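Local coordinates for protein C-glycoside 3-oxidase (Microbacterium trichothecenolyticum, PDB 7DVE) that uses FAD and molecular oxygen to oxidise the C3 hydroxyl of the sugar in C-glycosides such as isoorientin and mangiferin, releasing hydrogen peroxide, at residues 38-43 / 248-253; 113-118 / 398-403; 175-180 / 326-331. All coordinates share one frame; numbering follows the deposited sequence.

Contact 1: 38-43 / 248-253; sequences AMFEVG and AGVVVT. With FAD (flavin-adenine dinucleotide), chain C.
Val252 sets its CG2 methyl squarely over the ring of Phe40, 3.8 Å from the ring centroid and only 10° off the normal, a clean CH-pi contact and the tight part of the interface. With CG anti to the carbonyl carbon (chi1 -52°), the Phe40 ring reaches from strand 37-40 toward strand 246-254, and Val250 meets it obliquely, CG2 lying 3.9 Å from CE2 of Phe40. No hydrogen bond joins the two strands; Phe232 and Tyr6 also pack on the ring. The looser side lies at the ends of 248-253, where Ala248 and Thr253 are partly exposed. Beyond Phe40 the chain turns to the cofactor. The Glu41 carboxylate takes both ribose hydroxyls, OE1 receiving O3B of FAD at 2.5 Å and OE2 receiving O2B at 2.7 Å, while Gly43 N binds the anti lone pair of OE2 at 2.8 Å. With an alanine here the two ribose hydroxyls would probably lose their shared acceptor, and Gly43 N its side-chain partner. Val42 covers the adenine, its CB 3.6 Å from FAD C2A. An acidic residue just past the second strand of the parallel sheet, gripping the adenosine ribose, is the hallmark of the Rossmann-type FAD domain of GMC oxidoreductases.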
loop_
_atom_site.group_PDB
_atom_site.type_symbol
_atom_site.label_atom_id
_atom_site.label_comp_id
_atom_site.label_asym_id
_atom_site.label_seq_id
_atom_site.Cartn_x
_atom_site.Cartn_y
_atom_site.Cartn_z
ATOM N N ALA A 38 -1.433 -2.853 21.871
ATOM C CA ALA A 38 -2.148 -4.014 21.359
ATOM C C ALA A 38 -2.500 -3.775 19.898
ATOM O O ALA A 38 -3.006 -2.707 19.547
ATOM C CB ALA A 38 -3.409 -4.302 22.180
ATOM N N MET A 39 -2.235 -4.759 19.051
ATOM C CA MET A 39 -2.542 -4.679 17.629
ATOM C C MET A 39 -3.556 -5.763 17.310
ATOM O O MET A 39 -3.350 -6.922 17.678
ATOM C CB MET A 39 -1.285 -4.846 16.775
ATOM C CG MET A 39 -1.536 -4.816 15.277
ATOM S SD MET A 39 -0.020 -5.096 14.296
ATOM C CE MET A 39 0.510 -3.417 13.977
ATOM N N PHE A 40 -4.656 -5.374 16.662
ATOM C CA PHE A 40 -5.748 -6.260 16.299
ATOM C C PHE A 40 -5.852 -6.328 14.781
ATOM O O PHE A 40 -5.914 -5.292 14.110
ATOM C CB PHE A 40 -7.058 -5.788 16.932
ATOM C CG PHE A 40 -6.949 -5.567 18.413
ATOM C CD1 PHE A 40 -7.013 -6.638 19.293
ATOM C CD2 PHE A 40 -6.750 -4.295 18.926
ATOM C CE1 PHE A 40 -6.893 -6.449 20.660
ATOM C CE2 PHE A 40 -6.627 -4.096 20.284
ATOM C CZ PHE A 40 -6.699 -5.179 21.157
ATOM N N GLU A 41 -5.846 -7.552 14.255
ATOM C CA GLU A 41 -5.892 -7.839 12.829
ATOM C C GLU A 41 -6.922 -8.936 12.594
ATOM O O GLU A 41 -6.844 -9.996 13.222
ATOM C CB GLU A 41 -4.514 -8.287 12.311
ATOM C CG GLU A 41 -4.580 -9.117 11.051
ATOM C CD GLU A 41 -4.965 -8.297 9.847
ATOM O OE1 GLU A 41 -4.308 -7.276 9.585
ATOM O OE2 GLU A 41 -5.938 -8.671 9.162
ATOM N N VAL A 42 -7.870 -8.692 11.683
ATOM C CA VAL A 42 -8.980 -9.625 11.497
ATOM C C VAL A 42 -8.547 -10.892 10.751
ATOM O O VAL A 42 -9.089 -11.980 10.997
ATOM C CB VAL A 42 -10.144 -8.906 10.784
ATOM C CG1 VAL A 42 -9.716 -8.389 9.408
ATOM C CG2 VAL A 42 -11.334 -9.830 10.668
ATOM N N GLY A 43 -7.567 -10.786 9.847
ATOM C CA GLY A 43 -7.089 -11.917 9.072
ATOM C C GLY A 43 -6.250 -12.881 9.890
ATOM O O GLY A 43 -5.850 -12.589 11.024
ATOM N N ALA A 248 -11.572 6.252 23.270
ATOM C CA ALA A 248 -11.569 5.544 24.543
ATOM C C ALA A 248 -11.194 4.079 24.444
ATOM O O ALA A 248 -10.791 3.502 25.461
ATOM C CB ALA A 248 -12.937 5.652 25.228
ATOM N N GLY A 249 -11.309 3.452 23.280
ATOM C CA GLY A 249 -10.890 2.069 23.170
ATOM C C GLY A 249 -11.382 1.482 21.868
ATOM O O GLY A 249 -11.702 2.211 20.932
ATOM N N VAL A 250 -11.464 0.156 21.838
ATOM C CA VAL A 250 -11.980 -0.568 20.683
ATOM C C VAL A 250 -12.817 -1.735 21.179
ATOM O O VAL A 250 -12.636 -2.224 22.295
ATOM C CB VAL A 250 -10.856 -1.063 19.744
ATOM C CG1 VAL A 250 -10.247 0.102 18.993
ATOM C CG2 VAL A 250 -9.784 -1.842 20.521
ATOM N N VAL A 251 -13.783 -2.138 20.359
ATOM C CA VAL A 251 -14.545 -3.369 20.557
ATOM C C VAL A 251 -13.973 -4.431 19.630
ATOM O O VAL A 251 -13.912 -4.238 18.409
ATOM C CB VAL A 251 -16.046 -3.156 20.305
ATOM C CG1 VAL A 251 -16.850 -4.297 20.897
ATOM C CG2 VAL A 251 -16.484 -1.855 20.942
ATOM N N VAL A 252 -13.558 -5.555 20.209
ATOM C CA VAL A 252 -12.843 -6.602 19.494
ATOM C C VAL A 252 -13.661 -7.878 19.567
ATOM O O VAL A 252 -14.038 -8.322 20.655
ATOM C CB VAL A 252 -11.437 -6.834 20.075
ATOM C CG1 VAL A 252 -10.768 -7.984 19.349
ATOM C CG2 VAL A 252 -10.608 -5.580 19.957
ATOM N N THR A 253 -13.913 -8.471 18.415
ATOM C CA THR A 253 -14.519 -9.786 18.335
ATOM C C THR A 253 -13.447 -10.803 17.977
ATOM O O THR A 253 -12.674 -10.599 17.031
ATOM C CB THR A 253 -15.638 -9.797 17.300
ATOM O OG1 THR A 253 -16.318 -8.534 17.337
ATOM C CG2 THR A 253 -16.614 -10.908 17.601
HETATM P PA FAD C . -3.116 -2.882 4.315
HETATM O O1A FAD C . -4.370 -3.247 3.613
HETATM O O2A FAD C . -1.819 -3.246 3.698
HETATM O O5B FAD C . -3.310 -3.559 5.766
HETATM C C5B FAD C . -4.481 -3.249 6.527
HETATM C C4B FAD C . -4.806 -4.392 7.455
HETATM O O4B FAD C . -5.959 -3.948 8.229
HETATM C C3B FAD C . -5.286 -5.628 6.668
HETATM O O3B FAD C . -4.512 -6.765 7.100
HETATM C C2B FAD C . -6.741 -5.748 7.144
HETATM O O2B FAD C . -7.148 -7.112 7.278
HETATM C C1B FAD C . -6.692 -5.127 8.525
HETATM N N9A FAD C . -8.072 -4.724 8.983
HETATM C C8A FAD C . -8.876 -3.970 8.216
HETATM N N7A FAD C . -10.020 -3.763 8.877
HETATM C C5A FAD C . -9.941 -4.392 10.052
HETATM C C6A FAD C . -10.808 -4.475 11.070
HETATM N N6A FAD C . -11.970 -3.842 10.907
HETATM N N1A FAD C . -10.533 -5.154 12.200
HETATM C C2A FAD C . -9.293 -5.790 12.295
HETATM N N3A FAD C . -8.391 -5.679 11.220
HETATM C C4A FAD C . -8.733 -4.983 10.123
HETATM N N1 FAD C . 2.267 -0.621 -3.007
HETATM C C2 FAD C . 3.403 0.128 -3.264
HETATM O O2 FAD C . 3.564 1.162 -2.626
HETATM N N3 FAD C . 4.323 -0.292 -4.238
HETATM C C4 FAD C . 4.116 -1.508 -4.926
HETATM O O4 FAD C . 4.945 -1.879 -5.763
HETATM C C4X FAD C . 2.970 -2.248 -4.655
HETATM N N5 FAD C . 2.679 -3.394 -5.319
HETATM C C5X FAD C . 1.618 -4.154 -4.923
HETATM C C6 FAD C . 1.378 -5.416 -5.500
HETATM C C7 FAD C . 0.339 -6.237 -5.077
HETATM C C7M FAD C . 0.109 -7.624 -5.728
HETATM C C8 FAD C . -0.502 -5.796 -4.053
HETATM C C8M FAD C . -1.660 -6.694 -3.577
HETATM C C9 FAD C . -0.279 -4.538 -3.476
HETATM C C9A FAD C . 0.771 -3.707 -3.907
HETATM N N10 FAD C . 0.979 -2.485 -3.366
HETATM C C10 FAD C . 2.068 -1.786 -3.692
HETATM C "C1'" FAD C . 0.051 -1.870 -2.375
HETATM C "C2'" FAD C . 0.462 -2.031 -0.907
HETATM O "O2'" FAD C . 0.362 -3.422 -0.558
HETATM C "C3'" FAD C . -0.430 -1.131 0.012
HETATM O "O3'" FAD C . -0.264 0.248 -0.349
HETATM C "C4'" FAD C . -0.008 -1.241 1.478
HETATM O "O4'" FAD C . -0.087 -2.596 1.895
HETATM C "C5'" FAD C . -0.944 -0.386 2.375
HETATM O "O5'" FAD C . -0.691 -0.659 3.768
HETATM P P FAD C . -1.779 -0.419 4.942
HETATM O O1P FAD C . -1.344 -1.008 6.237
HETATM O O2P FAD C . -2.108 1.021 4.874
HETATM O O3P FAD C . -3.094 -1.303 4.610
#

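Contact 2: 113-118 / 398-403; sequences PVAAFS and MQLHYT. With FAD (flavin-adenine dinucleotide), chain C.
Phe117 and Met398 reach for each other from opposite directions, and the Phe117 CZ comes 3.9 Å from Met398 SD. The sulfur stands 5.1 Å from the Phe117 centroid and 69° off the ring normal, an oblique Met-aromatic contact. Met398 turns CG beside its own backbone N (chi1 -35°) and then runs out extended, which carries SD and CE to the ring; the terminal CE comes to 4.1 Å from CE2 of Phe117. Phe117 has its CG anti to the carbonyl carbon, and this brings CZ to the sulfur; Tyr98 and Leu275 pack against the ring from outside the two segments. What is joined here is a short, weakly bonded strand at 116-117, paired with 98-99, and strand 396-401 of the two-stranded antiparallel sheet that it makes with 382-386, within a GMC oxidoreductase fold. Two residues back, Ala115 offers its CB to CD1 of Leu400 at 3.8 Å. Met398 and Leu400, two apart on the strand, both send their CB toward segment 113-118. No hydrogen bond crosses between the segments. Past the ring, Ser118 turns to the cofactor: its carbonyl O lies 3.3 Å from O2B of FAD and is hydrogen-bonded to Arg276, while its OG is held by the carbonyl of Gly96.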
loop_
_atom_site.group_PDB
_atom_site.type_symbol
_atom_site.label_atom_id
_atom_site.label_comp_id
_atom_site.label_asym_id
_atom_site.label_seq_id
_atom_site.Cartn_x
_atom_site.Cartn_y
_atom_site.Cartn_z
ATOM N N PRO A 113 -14.310 -1.235 -10.360
ATOM C CA PRO A 113 -14.768 -2.643 -10.418
ATOM C C PRO A 113 -13.852 -3.629 -9.706
ATOM O O PRO A 113 -14.365 -4.561 -9.076
ATOM C CB PRO A 113 -14.877 -2.936 -11.930
ATOM C CG PRO A 113 -14.568 -1.664 -12.660
ATOM C CD PRO A 113 -14.483 -0.537 -11.653
ATOM N N VAL A 114 -12.524 -3.438 -9.738
ATOM C CA VAL A 114 -11.622 -4.371 -9.062
ATOM C C VAL A 114 -10.930 -3.764 -7.832
ATOM O O VAL A 114 -9.802 -4.148 -7.490
ATOM C CB VAL A 114 -10.569 -4.930 -10.049
ATOM C CG1 VAL A 114 -11.248 -5.778 -11.127
ATOM C CG2 VAL A 114 -9.719 -3.802 -10.651
ATOM N N ALA A 115 -11.588 -2.837 -7.143
ATOM C CA ALA A 115 -11.164 -2.468 -5.795
ATOM C C ALA A 115 -10.998 -3.724 -4.955
ATOM O O ALA A 115 -11.915 -4.544 -4.879
ATOM C CB ALA A 115 -12.195 -1.535 -5.143
ATOM N N ALA A 116 -9.824 -3.874 -4.316
ATOM C CA ALA A 116 -9.466 -5.120 -3.650
ATOM C C ALA A 116 -8.970 -4.876 -2.227
ATOM O O ALA A 116 -8.690 -3.747 -1.823
ATOM C CB ALA A 116 -8.418 -5.897 -4.455
ATOM N N PHE A 117 -8.880 -5.975 -1.468
ATOM C CA PHE A 117 -8.467 -5.986 -0.073
ATOM C C PHE A 117 -7.645 -7.240 0.186
ATOM O O PHE A 117 -7.713 -8.208 -0.577
ATOM C CB PHE A 117 -9.658 -5.991 0.893
ATOM C CG PHE A 117 -10.781 -5.075 0.500
ATOM C CD1 PHE A 117 -11.778 -5.509 -0.367
ATOM C CD2 PHE A 117 -10.859 -3.798 1.027
ATOM C CE1 PHE A 117 -12.794 -4.696 -0.725
ATOM C CE2 PHE A 117 -11.906 -2.955 0.665
ATOM C CZ PHE A 117 -12.874 -3.411 -0.209
ATOM N N SER A 118 -6.901 -7.225 1.295
ATOM C CA SER A 118 -6.258 -8.406 1.875
ATOM C C SER A 118 -6.589 -8.465 3.363
ATOM O O SER A 118 -6.593 -7.441 4.041
ATOM C CB SER A 118 -4.718 -8.395 1.717
ATOM O OG SER A 118 -4.326 -8.576 0.373
ATOM N N MET A 398 -20.258 -1.292 1.785
ATOM C CA MET A 398 -19.760 -0.168 1.002
ATOM C C MET A 398 -20.473 -0.036 -0.333
ATOM O O MET A 398 -20.820 -1.024 -0.989
ATOM C CB MET A 398 -18.248 -0.267 0.727
ATOM C CG MET A 398 -17.387 -0.869 1.808
ATOM S SD MET A 398 -15.686 -1.095 1.229
ATOM C CE MET A 398 -14.813 -0.953 2.800
ATOM N N GLN A 399 -20.666 1.217 -0.725
ATOM C CA GLN A 399 -21.054 1.602 -2.068
ATOM C C GLN A 399 -19.979 2.560 -2.551
ATOM O O GLN A 399 -19.604 3.491 -1.830
ATOM C CB GLN A 399 -22.446 2.256 -2.105
ATOM C CG GLN A 399 -22.783 2.851 -3.454
ATOM C CD GLN A 399 -22.923 1.777 -4.528
ATOM O OE1 GLN A 399 -23.551 0.737 -4.287
ATOM N NE2 GLN A 399 -22.339 2.015 -5.715
ATOM N N LEU A 400 -19.435 2.291 -3.727
ATOM C CA LEU A 400 -18.341 3.070 -4.283
ATOM C C LEU A 400 -18.901 4.012 -5.340
ATOM O O LEU A 400 -19.642 3.581 -6.235
ATOM C CB LEU A 400 -17.268 2.155 -4.882
ATOM C CG LEU A 400 -16.362 1.351 -3.927
ATOM C CD1 LEU A 400 -15.182 0.725 -4.680
ATOM C CD2 LEU A 400 -15.876 2.192 -2.757
ATOM N N HIS A 401 -18.564 5.296 -5.224
ATOM C CA HIS A 401 -18.952 6.314 -6.194
ATOM C C HIS A 401 -17.681 6.831 -6.857
ATOM O O HIS A 401 -16.795 7.356 -6.175
ATOM C CB HIS A 401 -19.707 7.464 -5.526
ATOM C CG HIS A 401 -21.053 7.090 -4.979
ATOM N ND1 HIS A 401 -22.205 7.165 -5.731
ATOM C CD2 HIS A 401 -21.441 6.713 -3.737
ATOM C CE1 HIS A 401 -23.240 6.814 -4.990
ATOM N NE2 HIS A 401 -22.806 6.535 -3.775
ATOM N N TYR A 402 -17.604 6.717 -8.178
ATOM C CA TYR A 402 -16.345 7.011 -8.843
ATOM C C TYR A 402 -16.599 7.350 -10.301
ATOM O O TYR A 402 -17.195 6.557 -11.038
ATOM C CB TYR A 402 -15.403 5.835 -8.737
ATOM C CG TYR A 402 -13.948 6.194 -8.868
ATOM C CD1 TYR A 402 -13.259 6.805 -7.817
ATOM C CD2 TYR A 402 -13.253 5.915 -10.041
ATOM C CE1 TYR A 402 -11.920 7.122 -7.939
ATOM C CE2 TYR A 402 -11.925 6.239 -10.172
ATOM C CZ TYR A 402 -11.256 6.832 -9.120
ATOM O OH TYR A 402 -9.917 7.138 -9.260
ATOM N N THR A 403 -16.120 8.514 -10.713
ATOM C CA THR A 403 -16.300 9.005 -12.065
ATOM C C THR A 403 -14.959 9.512 -12.584
ATOM O O THR A 403 -14.185 10.131 -11.851
ATOM C CB THR A 403 -17.392 10.115 -12.126
ATOM O OG1 THR A 403 -17.124 11.164 -11.162
ATOM C CG2 THR A 403 -18.773 9.515 -11.849
HETATM P PA FAD C . -3.116 -2.882 4.315
HETATM O O1A FAD C . -4.370 -3.247 3.613
HETATM O O2A FAD C . -1.819 -3.246 3.698
HETATM O O5B FAD C . -3.310 -3.559 5.766
HETATM C C5B FAD C . -4.481 -3.249 6.527
HETATM C C4B FAD C . -4.806 -4.392 7.455
HETATM O O4B FAD C . -5.959 -3.948 8.229
HETATM C C3B FAD C . -5.286 -5.628 6.668
HETATM O O3B FAD C . -4.512 -6.765 7.100
HETATM C C2B FAD C . -6.741 -5.748 7.144
HETATM O O2B FAD C . -7.148 -7.112 7.278
HETATM C C1B FAD C . -6.692 -5.127 8.525
HETATM N N9A FAD C . -8.072 -4.724 8.983
HETATM C C8A FAD C . -8.876 -3.970 8.216
HETATM N N7A FAD C . -10.020 -3.763 8.877
HETATM C C5A FAD C . -9.941 -4.392 10.052
HETATM C C6A FAD C . -10.808 -4.475 11.070
HETATM N N6A FAD C . -11.970 -3.842 10.907
HETATM N N1A FAD C . -10.533 -5.154 12.200
HETATM C C2A FAD C . -9.293 -5.790 12.295
HETATM N N3A FAD C . -8.391 -5.679 11.220
HETATM C C4A FAD C . -8.733 -4.983 10.123
HETATM N N1 FAD C . 2.267 -0.621 -3.007
HETATM C C2 FAD C . 3.403 0.128 -3.264
HETATM O O2 FAD C . 3.564 1.162 -2.626
HETATM N N3 FAD C . 4.323 -0.292 -4.238
HETATM C C4 FAD C . 4.116 -1.508 -4.926
HETATM O O4 FAD C . 4.945 -1.879 -5.763
HETATM C C4X FAD C . 2.970 -2.248 -4.655
HETATM N N5 FAD C . 2.679 -3.394 -5.319
HETATM C C5X FAD C . 1.618 -4.154 -4.923
HETATM C C6 FAD C . 1.378 -5.416 -5.500
HETATM C C7 FAD C . 0.339 -6.237 -5.077
HETATM C C7M FAD C . 0.109 -7.624 -5.728
HETATM C C8 FAD C . -0.502 -5.796 -4.053
HETATM C C8M FAD C . -1.660 -6.694 -3.577
HETATM C C9 FAD C . -0.279 -4.538 -3.476
HETATM C C9A FAD C . 0.771 -3.707 -3.907
HETATM N N10 FAD C . 0.979 -2.485 -3.366
HETATM C C10 FAD C . 2.068 -1.786 -3.692
HETATM C "C1'" FAD C . 0.051 -1.870 -2.375
HETATM C "C2'" FAD C . 0.462 -2.031 -0.907
HETATM O "O2'" FAD C . 0.362 -3.422 -0.558
HETATM C "C3'" FAD C . -0.430 -1.131 0.012
HETATM O "O3'" FAD C . -0.264 0.248 -0.349
HETATM C "C4'" FAD C . -0.008 -1.241 1.478
HETATM O "O4'" FAD C . -0.087 -2.596 1.895
HETATM C "C5'" FAD C . -0.944 -0.386 2.375
HETATM O "O5'" FAD C . -0.691 -0.659 3.768
HETATM P P FAD C . -1.779 -0.419 4.942
HETATM O O1P FAD C . -1.344 -1.008 6.237
HETATM O O2P FAD C . -2.108 1.021 4.874
HETATM O O3P FAD C . -3.094 -1.303 4.610
#

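Contact 3: 175-180 / 326-331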
loop_
_atom_site.group_PDB
_atom_site.type_symbol
_atom_site.label_atom_id
_atom_site.label_comp_id
_atom_site.label_asym_id
_atom_site.label_seq_id
_atom_site.Cartn_x
_atom_site.Cartn_y
_atom_site.Cartn_z
ATOM N N GLY A 175 21.213 -2.882 -15.560
ATOM C CA GLY A 175 21.442 -1.634 -16.247
ATOM C C GLY A 175 21.000 -1.566 -17.696
ATOM O O GLY A 175 21.026 -0.471 -18.271
ATOM N N ILE A 176 20.596 -2.682 -18.308
ATOM C CA ILE A 176 20.220 -2.661 -19.723
ATOM C C ILE A 176 18.993 -1.782 -19.940
ATOM O O ILE A 176 18.942 -0.959 -20.863
ATOM C CB ILE A 176 19.968 -4.090 -20.234
ATOM C CG1 ILE A 176 21.268 -4.885 -20.261
ATOM C CG2 ILE A 176 19.377 -4.039 -21.627
ATOM C CD1 ILE A 176 21.110 -6.257 -20.886
ATOM N N VAL A 177 17.976 -1.956 -19.097
ATOM C CA VAL A 177 16.724 -1.232 -19.272
ATOM C C VAL A 177 16.934 0.249 -19.005
ATOM O O VAL A 177 16.484 1.109 -19.779
ATOM C CB VAL A 177 15.644 -1.824 -18.356
ATOM C CG1 VAL A 177 14.450 -0.874 -18.237
ATOM C CG2 VAL A 177 15.225 -3.165 -18.882
ATOM N N ARG A 178 17.633 0.555 -17.907
ATOM C CA ARG A 178 17.952 1.934 -17.542
ATOM C C ARG A 178 18.766 2.622 -18.636
ATOM O O ARG A 178 18.502 3.777 -18.981
ATOM C CB ARG A 178 18.692 1.932 -16.197
ATOM C CG ARG A 178 18.770 3.272 -15.508
ATOM C CD ARG A 178 19.426 3.167 -14.120
ATOM N NE ARG A 178 20.855 2.840 -14.134
ATOM C CZ ARG A 178 21.363 1.645 -13.847
ATOM N NH1 ARG A 178 20.587 0.583 -13.653
ATOM N NH2 ARG A 178 22.687 1.507 -13.762
ATOM N N GLU A 179 19.731 1.912 -19.217
ATOM C CA GLU A 179 20.526 2.458 -20.319
ATOM C C GLU A 179 19.646 2.817 -21.510
ATOM O O GLU A 179 19.739 3.923 -22.074
ATOM C CB GLU A 179 21.559 1.421 -20.749
ATOM C CG GLU A 179 22.976 1.876 -20.833
ATOM C CD GLU A 179 23.894 0.704 -21.181
ATOM O OE1 GLU A 179 25.140 0.898 -21.209
ATOM O OE2 GLU A 179 23.359 -0.399 -21.453
ATOM N N ARG A 180 18.801 1.870 -21.923
ATOM C CA ARG A 180 17.983 2.083 -23.108
ATOM C C ARG A 180 16.982 3.214 -22.895
ATOM O O ARG A 180 16.725 4.001 -23.813
ATOM C CB ARG A 180 17.296 0.779 -23.491
ATOM C CG ARG A 180 18.255 -0.175 -24.156
ATOM C CD ARG A 180 17.659 -1.549 -24.351
ATOM N NE ARG A 180 18.717 -2.526 -24.555
ATOM C CZ ARG A 180 18.564 -3.666 -25.211
ATOM N NH1 ARG A 180 17.386 -4.027 -25.701
ATOM N NH2 ARG A 180 19.616 -4.465 -25.378
ATOM N N GLU A 326 16.694 -12.920 -10.570
ATOM C CA GLU A 326 17.523 -11.733 -10.715
ATOM C C GLU A 326 17.777 -11.577 -12.195
ATOM O O GLU A 326 18.782 -12.069 -12.708
ATOM C CB GLU A 326 18.807 -11.855 -9.876
ATOM C CG GLU A 326 18.417 -11.952 -8.373
ATOM C CD GLU A 326 19.569 -11.919 -7.405
ATOM O OE1 GLU A 326 20.631 -11.358 -7.737
ATOM O OE2 GLU A 326 19.399 -12.464 -6.297
ATOM N N TYR A 327 16.844 -10.922 -12.878
ATOM C CA TYR A 327 17.011 -10.630 -14.294
ATOM C C TYR A 327 17.238 -9.133 -14.444
ATOM O O TYR A 327 18.295 -8.647 -14.042
ATOM C CB TYR A 327 15.813 -11.140 -15.119
ATOM C CG TYR A 327 15.653 -12.657 -15.035
ATOM C CD1 TYR A 327 16.726 -13.511 -15.283
ATOM C CD2 TYR A 327 14.439 -13.233 -14.697
ATOM C CE1 TYR A 327 16.587 -14.882 -15.190
ATOM C CE2 TYR A 327 14.294 -14.608 -14.606
ATOM C CZ TYR A 327 15.360 -15.419 -14.850
ATOM O OH TYR A 327 15.203 -16.778 -14.741
ATOM N N THR A 328 16.283 -8.392 -15.003
ATOM C CA THR A 328 16.498 -6.974 -15.267
ATOM C C THR A 328 16.151 -6.080 -14.084
ATOM O O THR A 328 16.495 -4.896 -14.110
ATOM C CB THR A 328 15.682 -6.491 -16.490
ATOM O OG1 THR A 328 14.294 -6.768 -16.294
ATOM C CG2 THR A 328 16.164 -7.134 -17.783
ATOM N N GLY A 329 15.483 -6.597 -13.057
ATOM C CA GLY A 329 15.144 -5.755 -11.924
ATOM C C GLY A 329 13.908 -4.900 -12.169
ATOM O O GLY A 329 12.973 -5.284 -12.888
ATOM N N VAL A 330 13.910 -3.728 -11.531
ATOM C CA VAL A 330 12.834 -2.746 -11.619
ATOM C C VAL A 330 13.479 -1.380 -11.833
ATOM O O VAL A 330 14.350 -0.971 -11.057
ATOM C CB VAL A 330 11.944 -2.735 -10.350
ATOM C CG1 VAL A 330 10.742 -1.819 -10.526
ATOM C CG2 VAL A 330 11.466 -4.146 -9.991
ATOM N N THR A 331 13.074 -0.702 -12.897
ATOM C CA THR A 331 13.463 0.663 -13.197
ATOM C C THR A 331 12.285 1.612 -12.990
ATOM O O THR A 331 11.120 1.275 -13.266
ATOM C CB THR A 331 13.958 0.795 -14.638
ATOM O OG1 THR A 331 15.044 -0.094 -14.860
ATOM C CG2 THR A 331 14.415 2.215 -14.938
#
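Val177 and Thr331 run antiparallel, side by side, so that the CG1 methyl of the valine lies alongside the threonine hydroxyl, 3.5 Å from OG1. The same methyl is 4.0 Å from CB of Thr331, and Val177 CB is 3.9 Å from the hydroxyl oxygen. All of this is van der Waals touching: no hydrogen bond spans the two segments. With chi1 at 165°, Val177 swings CG1 away from its backbone N and directs CG2 elsewhere, at Thr328. There the approach is different. The two side chains cross at about a right angle, and CG2 of Val177 comes to 4.1 Å from CB of Thr328. One branched residue thus serves two threonines, each with a separate methyl. The setting is the first turn of helix 176-183, with Gly175 as its N-cap, laid against the loop 326-329 and the start of strand 330-333. That strand belongs to a large antiparallel sheet with helices packed on it, consistent with the substrate-binding domain of GMC oxidoreductases. Glu179 N to Gly175 O (2.9 Å) and Arg180 N to Ile176 O (3.0 Å) are the first bonds of the helix that carries Val177. Met307, from strand 300-307, touches both Val177 and Thr328 and so closes one flank of the valine, and Val345 of strand 341-347 also packs on it. Thr331 keeps its OG1 anti to its own carbonyl carbon (chi1 -57°), and this puts the hydroxyl against the Val177 methyl; Arg178 lies next to it, with CB 4.4 Å from Thr331 OG1. The arginine's stem runs on past the threonine to Val195, and its guanidinium group comes close to that of Arg197, a pair of like charges. Thr331 itself also rests on Val195.

Contacts 1 and 2 are buried and both touch FAD, with centres 24 Å apart and nearest atoms about 5 Å apart; contact 3 is only partly buried and lies on the far side of the chain's centre from contact 1, about 43 Å between centres. No secondary-structure element is shared. In sequence contact 3 is nested inside the loop closed by contact 2, while the segments of contact 1 alternate with those of both others. All three lack hydrogen bonds between their segments, yet differ in what replaces them: a methyl over an aromatic face in contact 1, sulfur beside a ring in contact 2, and a valine against threonines, helix to sheet, in contact 3.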